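Local coordinates for endo-beta-mannanase (Rhizomucor miehei, PDB 4QP0), which probably catalyses the random hydrolysis of beta-1,4-mannosidic linkages in mannans, galactomannans and glucomannans, as a secreted glycoside hydrolase of family 5, at residues R88-I93 with R152-T157; K102-L107 with T166-E171; K17-E22 with L49-T54. One frame throughout, in Å; residues are numbered along the deposited sequence.

Contact 1 of 3, residues R88-I93 with R152-T157; sequences RIDYII and RENSLT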
loop_
_atom_site.group_PDB
_atom_site.type_symbol
_atom_site.label_atom_id
_atom_site.label_comp_id
_atom_site.label_asym_id
_atom_site.label_seq_id
_atom_site.Cartn_x
_atom_site.Cartn_y
_atom_site.Cartn_z
ATOM N N ARG A 88 -12.163 -10.344 -10.812
ATOM C CA ARG A 88 -10.803 -10.009 -11.237
ATOM C C ARG A 88 -9.804 -10.140 -10.076
ATOM O O ARG A 88 -8.648 -10.544 -10.275
ATOM C CB ARG A 88 -10.743 -8.596 -11.819
ATOM C CG ARG A 88 -11.273 -8.459 -13.241
ATOM C CD ARG A 88 -10.973 -7.073 -13.792
ATOM N NE ARG A 88 -11.104 -7.012 -15.244
ATOM C CZ ARG A 88 -10.110 -7.213 -16.108
ATOM N NH1 ARG A 88 -8.877 -7.487 -15.685
ATOM N NH2 ARG A 88 -10.348 -7.135 -17.411
ATOM N N ILE A 89 -10.248 -9.792 -8.869
ATOM C CA ILE A 89 -9.406 -9.949 -7.683
ATOM C C ILE A 89 -9.234 -11.438 -7.376
ATOM O O ILE A 89 -8.111 -11.887 -7.123
ATOM C CB ILE A 89 -9.945 -9.162 -6.467
ATOM C CG1 ILE A 89 -10.030 -7.667 -6.782
ATOM C CG2 ILE A 89 -9.077 -9.388 -5.235
ATOM C CD1 ILE A 89 -8.724 -7.016 -7.207
ATOM N N ASP A 90 -10.339 -12.193 -7.442
ATOM C CA ASP A 90 -10.327 -13.644 -7.248
ATOM C C ASP A 90 -9.239 -14.284 -8.111
ATOM O O ASP A 90 -8.492 -15.139 -7.653
ATOM C CB ASP A 90 -11.692 -14.264 -7.602
ATOM C CG ASP A 90 -12.814 -13.915 -6.599
ATOM O OD1 ASP A 90 -12.591 -13.206 -5.592
ATOM O OD2 ASP A 90 -13.949 -14.372 -6.826
ATOM N N TYR A 91 -9.157 -13.860 -9.366
ATOM C CA TYR A 91 -8.180 -14.409 -10.290
ATOM C C TYR A 91 -6.761 -14.009 -9.903
ATOM O O TYR A 91 -5.831 -14.810 -10.022
ATOM C CB TYR A 91 -8.501 -14.010 -11.732
ATOM C CG TYR A 91 -7.550 -14.621 -12.741
ATOM C CD1 TYR A 91 -7.683 -15.953 -13.145
ATOM C CD2 TYR A 91 -6.503 -13.871 -13.282
ATOM C CE1 TYR A 91 -6.803 -16.516 -14.065
ATOM C CE2 TYR A 91 -5.619 -14.426 -14.200
ATOM C CZ TYR A 91 -5.775 -15.740 -14.588
ATOM O OH TYR A 91 -4.894 -16.275 -15.497
ATOM N N ILE A 92 -6.599 -12.777 -9.423
ATOM C CA ILE A 92 -5.292 -12.296 -8.978
ATOM C C ILE A 92 -4.781 -13.129 -7.800
ATOM O O ILE A 92 -3.645 -13.620 -7.827
ATOM C CB ILE A 92 -5.316 -10.793 -8.633
ATOM C CG1 ILE A 92 -5.437 -9.968 -9.915
ATOM C CG2 ILE A 92 -4.056 -10.388 -7.876
ATOM C CD1 ILE A 92 -5.894 -8.540 -9.689
ATOM N N ILE A 93 -5.633 -13.309 -6.793
ATOM C CA ILE A 93 -5.299 -14.110 -5.612
ATOM C C ILE A 93 -4.916 -15.536 -5.993
ATOM O O ILE A 93 -4.068 -16.144 -5.344
ATOM C CB ILE A 93 -6.471 -14.170 -4.607
ATOM C CG1 ILE A 93 -6.944 -12.762 -4.222
ATOM C CG2 ILE A 93 -6.080 -14.946 -3.353
ATOM C CD1 ILE A 93 -8.228 -12.760 -3.413
ATOM N N ARG A 152 -15.911 -11.823 1.206
ATOM C CA ARG A 152 -16.082 -12.429 -0.106
ATOM C C ARG A 152 -15.466 -13.818 -0.180
ATOM O O ARG A 152 -14.328 -14.015 0.230
ATOM C CB ARG A 152 -15.489 -11.547 -1.208
ATOM C CG ARG A 152 -15.900 -11.995 -2.601
ATOM C CD ARG A 152 -15.137 -11.303 -3.719
ATOM N NE ARG A 152 -15.211 -12.067 -4.972
ATOM C CZ ARG A 152 -16.276 -12.117 -5.774
ATOM N NH1 ARG A 152 -17.387 -11.453 -5.477
ATOM N NH2 ARG A 152 -16.231 -12.838 -6.879
ATOM N N GLU A 153 -16.232 -14.776 -0.693
ATOM C CA GLU A 153 -15.676 -16.073 -1.067
ATOM C C GLU A 153 -14.992 -15.954 -2.431
ATOM O O GLU A 153 -15.529 -15.331 -3.358
ATOM C CB GLU A 153 -16.770 -17.140 -1.126
ATOM C CG GLU A 153 -16.255 -18.557 -1.343
ATOM C CD GLU A 153 -17.371 -19.565 -1.548
ATOM O OE1 GLU A 153 -18.049 -19.511 -2.599
ATOM O OE2 GLU A 153 -17.561 -20.421 -0.662
ATOM N N ASN A 154 -13.816 -16.559 -2.554
ATOM C CA ASN A 154 -13.117 -16.582 -3.830
ATOM C C ASN A 154 -13.882 -17.504 -4.758
ATOM O O ASN A 154 -13.967 -18.705 -4.506
ATOM C CB ASN A 154 -11.690 -17.086 -3.644
ATOM C CG ASN A 154 -10.815 -16.832 -4.856
ATOM O OD1 ASN A 154 -11.143 -17.225 -5.982
ATOM N ND2 ASN A 154 -9.687 -16.174 -4.630
ATOM N N SER A 155 -14.435 -16.947 -5.832
ATOM C CA SER A 155 -15.271 -17.729 -6.749
ATOM C C SER A 155 -14.491 -18.779 -7.550
ATOM O O SER A 155 -15.093 -19.660 -8.168
ATOM C CB SER A 155 -16.078 -16.812 -7.677
ATOM O OG SER A 155 -15.255 -16.193 -8.653
ATOM N N LEU A 156 -13.161 -18.699 -7.524
ATOM C CA LEU A 156 -12.327 -19.692 -8.193
ATOM C C LEU A 156 -11.697 -20.725 -7.249
ATOM O O LEU A 156 -11.290 -21.795 -7.699
ATOM C CB LEU A 156 -11.251 -19.006 -9.042
ATOM C CG LEU A 156 -11.771 -17.980 -10.068
ATOM C CD1 LEU A 156 -10.640 -17.095 -10.576
ATOM C CD2 LEU A 156 -12.537 -18.612 -11.234
ATOM N N THR A 157 -11.620 -20.419 -5.953
ATOM C CA THR A 157 -10.947 -21.319 -4.991
ATOM C C THR A 157 -11.734 -21.614 -3.717
ATOM O O THR A 157 -11.313 -22.447 -2.904
ATOM C CB THR A 157 -9.549 -20.806 -4.581
ATOM O OG1 THR A 157 -9.669 -19.527 -3.947
ATOM C CG2 THR A 157 -8.609 -20.700 -5.790
#

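Contact 2 of 3, residues K102-L107 with T166-E171; sequences KLIFTL and TIFGWE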
loop_
_atom_site.group_PDB
_atom_site.type_symbol
_atom_site.label_atom_id
_atom_site.label_comp_id
_atom_site.label_asym_id
_atom_site.label_seq_id
_atom_site.Cartn_x
_atom_site.Cartn_y
_atom_site.Cartn_z
ATOM N N LYS A 102 2.661 -13.443 -2.261
ATOM C CA LYS A 102 1.757 -12.888 -1.274
ATOM C C LYS A 102 1.295 -11.480 -1.691
ATOM O O LYS A 102 1.980 -10.801 -2.460
ATOM C CB LYS A 102 2.463 -12.880 0.076
ATOM C CG LYS A 102 2.743 -14.272 0.623
ATOM C CD LYS A 102 2.006 -14.507 1.932
ATOM C CE LYS A 102 2.414 -15.806 2.612
ATOM N NZ LYS A 102 1.458 -16.916 2.335
ATOM N N LEU A 103 0.135 -11.054 -1.195
ATOM C CA LEU A 103 -0.491 -9.818 -1.669
ATOM C C LEU A 103 -0.770 -8.826 -0.560
ATOM O O LEU A 103 -1.342 -9.191 0.457
ATOM C CB LEU A 103 -1.813 -10.128 -2.373
ATOM C CG LEU A 103 -1.826 -10.842 -3.722
ATOM C CD1 LEU A 103 -3.165 -11.522 -3.918
ATOM C CD2 LEU A 103 -1.552 -9.877 -4.866
ATOM N N ILE A 104 -0.378 -7.569 -0.763
ATOM C CA ILE A 104 -0.781 -6.479 0.132
ATOM C C ILE A 104 -1.870 -5.666 -0.568
ATOM O O ILE A 104 -1.597 -4.949 -1.526
ATOM C CB ILE A 104 0.407 -5.564 0.530
ATOM C CG1 ILE A 104 1.485 -6.350 1.298
ATOM C CG2 ILE A 104 -0.068 -4.413 1.389
ATOM C CD1 ILE A 104 2.743 -5.559 1.590
ATOM N N PHE A 105 -3.106 -5.801 -0.103
ATOM C CA PHE A 105 -4.241 -5.133 -0.735
ATOM C C PHE A 105 -4.522 -3.798 -0.075
ATOM O O PHE A 105 -4.727 -3.731 1.139
ATOM C CB PHE A 105 -5.502 -6.004 -0.674
ATOM C CG PHE A 105 -5.576 -7.076 -1.740
ATOM C CD1 PHE A 105 -5.400 -6.766 -3.090
ATOM C CD2 PHE A 105 -5.867 -8.394 -1.398
ATOM C CE1 PHE A 105 -5.480 -7.756 -4.066
ATOM C CE2 PHE A 105 -5.950 -9.384 -2.371
ATOM C CZ PHE A 105 -5.757 -9.064 -3.703
ATOM N N THR A 106 -4.530 -2.736 -0.873
ATOM C CA THR A 106 -4.850 -1.400 -0.377
ATOM C C THR A 106 -6.322 -1.125 -0.676
ATOM O O THR A 106 -6.779 -1.314 -1.803
ATOM C CB THR A 106 -3.926 -0.339 -1.015
ATOM O OG1 THR A 106 -2.557 -0.748 -0.870
ATOM C CG2 THR A 106 -4.101 1.022 -0.354
ATOM N N LEU A 107 -7.070 -0.691 0.332
ATOM C CA LEU A 107 -8.536 -0.699 0.235
ATOM C C LEU A 107 -9.190 0.608 -0.211
ATOM O O LEU A 107 -10.406 0.662 -0.437
ATOM C CB LEU A 107 -9.145 -1.173 1.557
ATOM C CG LEU A 107 -8.971 -2.654 1.893
ATOM C CD1 LEU A 107 -9.218 -2.893 3.369
ATOM C CD2 LEU A 107 -9.874 -3.541 1.043
ATOM N N THR A 166 -2.823 -16.450 1.254
ATOM C CA THR A 166 -2.176 -15.790 0.118
ATOM C C THR A 166 -2.088 -14.273 0.304
ATOM O O THR A 166 -1.160 -13.628 -0.196
ATOM C CB THR A 166 -2.919 -16.097 -1.194
ATOM O OG1 THR A 166 -3.205 -17.503 -1.273
ATOM C CG2 THR A 166 -2.085 -15.676 -2.376
ATOM N N ILE A 167 -3.061 -13.714 1.019
ATOM C CA ILE A 167 -3.075 -12.300 1.352
ATOM C C ILE A 167 -2.114 -12.032 2.507
ATOM O O ILE A 167 -2.213 -12.659 3.572
ATOM C CB ILE A 167 -4.506 -11.820 1.714
ATOM C CG1 ILE A 167 -5.412 -11.894 0.485
ATOM C CG2 ILE A 167 -4.490 -10.396 2.248
ATOM C CD1 ILE A 167 -6.886 -11.883 0.818
ATOM N N PHE A 168 -1.188 -11.098 2.275
ATOM C CA PHE A 168 -0.202 -10.657 3.263
ATOM C C PHE A 168 -0.892 -9.868 4.363
ATOM O O PHE A 168 -0.695 -10.141 5.551
ATOM C CB PHE A 168 0.841 -9.776 2.583
ATOM C CG PHE A 168 2.010 -9.404 3.453
ATOM C CD1 PHE A 168 3.249 -10.003 3.258
ATOM C CD2 PHE A 168 1.893 -8.411 4.430
ATOM C CE1 PHE A 168 4.341 -9.656 4.040
ATOM C CE2 PHE A 168 2.983 -8.059 5.213
ATOM C CZ PHE A 168 4.209 -8.681 5.013
ATOM N N GLY A 169 -1.689 -8.878 3.967
ATOM C CA GLY A 169 -2.371 -8.042 4.931
ATOM C C GLY A 169 -3.133 -6.940 4.245
ATOM O O GLY A 169 -2.944 -6.698 3.056
ATOM N N TRP A 170 -3.999 -6.282 5.010
ATOM C CA TRP A 170 -4.814 -5.157 4.531
ATOM C C TRP A 170 -4.217 -3.804 4.805
ATOM O O TRP A 170 -3.660 -3.566 5.875
ATOM C CB TRP A 170 -6.187 -5.204 5.184
ATOM C CG TRP A 170 -6.868 -6.526 5.002
ATOM C CD1 TRP A 170 -7.112 -7.492 5.967
ATOM C CD2 TRP A 170 -7.395 -7.084 3.749
ATOM N NE1 TRP A 170 -7.747 -8.582 5.419
ATOM C CE2 TRP A 170 -7.947 -8.403 4.089
ATOM C CE3 TRP A 170 -7.472 -6.638 2.433
ATOM C CZ2 TRP A 170 -8.544 -9.220 3.135
ATOM C CZ3 TRP A 170 -8.082 -7.465 1.480
ATOM C CH2 TRP A 170 -8.604 -8.725 1.822
ATOM N N GLU A 171 -4.347 -2.893 3.846
ATOM C CA GLU A 171 -4.009 -1.500 4.076
ATOM C C GLU A 171 -5.258 -0.656 3.940
ATOM O O GLU A 171 -6.009 -0.798 2.968
ATOM C CB GLU A 171 -2.950 -1.023 3.087
ATOM C CG GLU A 171 -1.679 -1.846 3.103
ATOM C CD GLU A 171 -0.486 -1.069 2.604
ATOM O OE1 GLU A 171 -0.587 -0.415 1.537
ATOM O OE2 GLU A 171 0.552 -1.108 3.297
#

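Contact 3 of 3, residues K17-E22 with L49-T54; sequences KPFYFE and LPVVRT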
loop_
_atom_site.group_PDB
_atom_site.type_symbol
_atom_site.label_atom_id
_atom_site.label_comp_id
_atom_site.label_asym_id
_atom_site.label_seq_id
_atom_site.Cartn_x
_atom_site.Cartn_y
_atom_site.Cartn_z
ATOM N N LYS A 17 10.075 -18.839 10.887
ATOM C CA LYS A 17 11.244 -18.036 10.528
ATOM C C LYS A 17 10.940 -16.546 10.310
ATOM O O LYS A 17 9.820 -16.185 9.934
ATOM C CB LYS A 17 11.943 -18.628 9.292
ATOM C CG LYS A 17 12.317 -20.092 9.444
ATOM C CD LYS A 17 13.749 -20.347 9.008
ATOM C CE LYS A 17 14.172 -21.774 9.323
ATOM N NZ LYS A 17 13.628 -22.737 8.324
ATOM N N PRO A 18 11.942 -15.679 10.560
ATOM C CA PRO A 18 11.825 -14.264 10.195
ATOM C C PRO A 18 11.783 -14.085 8.673
ATOM O O PRO A 18 12.400 -14.862 7.936
ATOM C CB PRO A 18 13.095 -13.642 10.786
ATOM C CG PRO A 18 13.502 -14.575 11.883
ATOM C CD PRO A 18 13.162 -15.936 11.351
ATOM N N PHE A 19 11.055 -13.068 8.223
ATOM C CA PHE A 19 10.768 -12.872 6.807
ATOM C C PHE A 19 11.186 -11.466 6.348
ATOM O O PHE A 19 10.457 -10.487 6.538
ATOM C CB PHE A 19 9.271 -13.144 6.562
ATOM C CG PHE A 19 8.859 -13.164 5.109
ATOM C CD1 PHE A 19 9.708 -13.657 4.115
ATOM C CD2 PHE A 19 7.579 -12.735 4.741
ATOM C CE1 PHE A 19 9.307 -13.682 2.782
ATOM C CE2 PHE A 19 7.171 -12.763 3.414
ATOM C CZ PHE A 19 8.034 -13.236 2.432
ATOM N N TYR A 20 12.387 -11.381 5.775
ATOM C CA TYR A 20 12.878 -10.159 5.128
ATOM C C TYR A 20 12.674 -10.319 3.630
ATOM O O TYR A 20 12.976 -11.374 3.077
ATOM C CB TYR A 20 14.368 -9.919 5.415
ATOM C CG TYR A 20 14.701 -9.595 6.854
ATOM C CD1 TYR A 20 14.660 -8.286 7.324
ATOM C CD2 TYR A 20 15.078 -10.597 7.743
ATOM C CE1 TYR A 20 14.965 -7.982 8.642
ATOM C CE2 TYR A 20 15.394 -10.305 9.063
ATOM C CZ TYR A 20 15.329 -8.995 9.507
ATOM O OH TYR A 20 15.636 -8.705 10.816
ATOM N N PHE A 21 12.160 -9.278 2.976
ATOM C CA PHE A 21 11.935 -9.342 1.544
ATOM C C PHE A 21 12.075 -8.001 0.840
ATOM O O PHE A 21 11.931 -6.946 1.455
ATOM C CB PHE A 21 10.570 -9.959 1.241
ATOM C CG PHE A 21 9.400 -9.168 1.775
ATOM C CD1 PHE A 21 8.778 -8.203 0.991
ATOM C CD2 PHE A 21 8.899 -9.412 3.055
ATOM C CE1 PHE A 21 7.687 -7.492 1.474
ATOM C CE2 PHE A 21 7.810 -8.705 3.540
ATOM C CZ PHE A 21 7.206 -7.745 2.748
ATOM N N GLU A 22 12.387 -8.058 -0.451
ATOM C CA GLU A 22 12.086 -6.960 -1.352
ATOM C C GLU A 22 10.813 -7.355 -2.090
ATOM O O GLU A 22 10.732 -8.445 -2.649
ATOM C CB GLU A 22 13.226 -6.700 -2.339
ATOM C CG GLU A 22 12.926 -5.594 -3.342
ATOM C CD GLU A 22 13.960 -5.502 -4.448
ATOM O OE1 GLU A 22 15.053 -6.087 -4.295
ATOM O OE2 GLU A 22 13.684 -4.843 -5.475
ATOM N N LEU A 49 11.147 -11.982 -6.003
ATOM C CA LEU A 49 10.245 -11.148 -5.205
ATOM C C LEU A 49 9.091 -12.012 -4.719
ATOM O O LEU A 49 8.381 -12.595 -5.539
ATOM C CB LEU A 49 9.711 -9.981 -6.038
ATOM C CG LEU A 49 10.685 -8.999 -6.701
ATOM C CD1 LEU A 49 9.948 -8.141 -7.723
ATOM C CD2 LEU A 49 11.409 -8.127 -5.687
ATOM N N PRO A 50 8.910 -12.119 -3.388
ATOM C CA PRO A 50 7.840 -12.960 -2.849
ATOM C C PRO A 50 6.537 -12.221 -2.498
ATOM O O PRO A 50 5.542 -12.873 -2.164
ATOM C CB PRO A 50 8.469 -13.525 -1.572
ATOM C CG PRO A 50 9.410 -12.454 -1.119
ATOM C CD PRO A 50 9.813 -11.640 -2.324
ATOM N N VAL A 51 6.542 -10.892 -2.565
ATOM C CA VAL A 51 5.359 -10.104 -2.188
ATOM C C VAL A 51 5.080 -8.997 -3.196
ATOM O O VAL A 51 6.009 -8.354 -3.693
ATOM C CB VAL A 51 5.502 -9.455 -0.782
ATOM C CG1 VAL A 51 4.289 -8.585 -0.458
ATOM C CG2 VAL A 51 5.672 -10.508 0.303
ATOM N N VAL A 52 3.798 -8.758 -3.477
ATOM C CA VAL A 52 3.403 -7.604 -4.279
ATOM C C VAL A 52 2.259 -6.787 -3.620
ATOM O O VAL A 52 1.292 -7.341 -3.079
ATOM C CB VAL A 52 3.119 -8.009 -5.753
ATOM C CG1 VAL A 52 1.936 -8.961 -5.862
ATOM C CG2 VAL A 52 2.937 -6.791 -6.649
ATOM N N ARG A 53 2.417 -5.466 -3.644
ATOM C CA ARG A 53 1.421 -4.540 -3.154
ATOM C C ARG A 53 0.622 -4.043 -4.346
ATOM O O ARG A 53 1.193 -3.751 -5.397
ATOM C CB ARG A 53 2.110 -3.373 -2.474
ATOM C CG ARG A 53 1.171 -2.387 -1.812
ATOM C CD ARG A 53 1.960 -1.398 -0.982
ATOM N NE ARG A 53 1.130 -0.283 -0.551
ATOM C CZ ARG A 53 0.954 0.837 -1.243
ATOM N NH1 ARG A 53 1.559 1.007 -2.416
ATOM N NH2 ARG A 53 0.170 1.792 -0.758
ATOM N N THR A 54 -0.695 -3.961 -4.188
ATOM C CA THR A 54 -1.582 -3.601 -5.297
ATOM C C THR A 54 -2.943 -3.084 -4.821
ATOM O O THR A 54 -3.319 -3.272 -3.668
ATOM C CB THR A 54 -1.758 -4.776 -6.296
ATOM O OG1 THR A 54 -2.561 -4.362 -7.410
ATOM C CG2 THR A 54 -2.397 -5.989 -5.631
#

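Contact 1 of 3, residues R88-I93 with R152-T157
Asp90 and Arg152 form a side-on salt bridge: Arg152 NE donates to Asp90 OD1 at 2.9 Å and Arg152 NH2 to Asp90 OD2 at 2.8 Å. Both oxygens lie close to the guanidinium plane, while the carboxylate is turned 33° against it. Asp90 OD2 takes two further bonds. Ser155 OG reaches its anti lone pair at 2.9 Å, and Ser155 N comes from well above the carboxylate plane at 2.8 Å. Asp90 OD1 also pairs with Tyr161 OH, so both oxygens of this buried carboxylate are engaged, which would probably favour its charged form. The acid projects from helix 87-98 of the TIM barrel to the loop that follows helix 136-151, where Arg152 is the first residue to leave helical geometry. That loop is shaped locally by an Asx turn, Leu156 N donating to Asn154 OD1 at 2.9 Å. The CG of Asn154 stands anti to its backbone N (chi1 -167°), and its side chain passes that of Ile93 in the opposite direction: ND2 makes a weak bond to Asp90 O at 3.4 Å and lies 3.8 Å from Ile93 CB. Farther out, Leu156 CD1 packs 3.9 Å from Tyr91 CB, near the plane of the tyrosine ring at its edge.

Contact 2 of 3, residues K102-L107 with T166-E171
Parallel strands 102-106 and 167-171 are neighbours in the TIM barrel, their axes 17° apart, and a beta bulge shifts the register between the Leu103-Ile167 and Ile104-Gly169 pairs. Backbone bonds run on both sides of it: Leu103 N to Thr166 O, Phe168 N to Leu103 O, Phe105 N to Gly169 O, Glu171 N to Phe105 O and Leu107 N to Glu171 O. On the face of Phe105 and Trp170, the two side chains lie side by side and point the same way. Their rings are nearly parallel (23°) but slid apart, with centroids at 6.0 Å, so the closer packing is Phe105 CB against Trp170 CZ3 at 3.7 Å. Ile167 CG1 meets the edge of the phenylalanine ring at CE2, 3.8 Å away. On the face of Ile104 and Glu171, Ile104 CG1 packs 3.7 Å from CB of Phe168, the bulge residue, and Ile104 CD1 lies over one face of that ring, offset toward its rim. Ile104 CG2 touches Glu171 CG at 3.5 Å. Thr106 OG1 donates to Glu171 OE1 at 3.1 Å on the anti side of the carboxylate. Arg53 salt-bridges the same oxygen; hydroxyl and guanidinium together would limit the carboxylate's rotation.

Contact 3 of 3, residues K17-E22 with L49-T54
Phe21 meets Pro50 at its CB and Val51 with one side and the tip of its ring. Its CB sits 3.6 Å from Pro50 CG, at the start of the side chain. With chi1 at 62°, CG is held between the backbone N and the carbonyl carbon. Beyond it the side chain crosses Val51 obliquely: CD1 is 3.9 Å from Val51 CG2, CE1 approaches Val51 CB at 3.7 Å, and CZ again lies near CG2. That methyl stands over the ring centre, 3.9 Å from the centroid and only 13° off the normal, which meets the geometry of a CH-pi contact. Phe19 adds a second ring, its CZ 3.9 Å from Pro50 CG, so the proline is touched by both phenylalanines. At the C-terminal end of 17-22, Leu49 CD2 lies 3.1 Å from Glu22 O and also touches Glu22 CG, and Pro50 CD lies 3.3 Å from Glu22 O.

The contact belongs to a beta-alpha-beta unit in which strand 17-25 passes through helix 34-47 to strand 51-55. The two strands pair in parallel just past this point, where Val51 bonds by its backbone to Thr24. No hydrogen bond links 17-22 directly to 49-54. Aromatic and aliphatic surfaces pack where strand 51-55 begins, against the middle of strand 17-25. Cohesion is therefore mainly apolar, resting on dispersion and the exclusion of water, with the carbonyl of Glu22 facing only carbons of Leu49 and Pro50 across this contact.

In the fold
Contacts 2 and 3 are buried in one sheet, where strands 51-55 and 102-106 are neighbours; contact 1 lies farther out, its centre about 20 Å from the centre of the chain, against about 8 Å for that of contact 2, and is only partly buried. Their chemistry follows: charged and polar groups at the helix-loop junction, main-chain bonding with apolar faces between strands, and packing without hydrogen bonds, largely apolar, in contact 3. Contacts 1 and 2 meet where Ile89 CG2 packs 3.7 Å from Phe105 CZ, helix against strand. Contacts 2 and 3 join through a probable hydrogen bond, Ile104 N to Val52 O at 2.9 Å, and through Phe168 against Phe21. Contacts 1 and 3 do not touch.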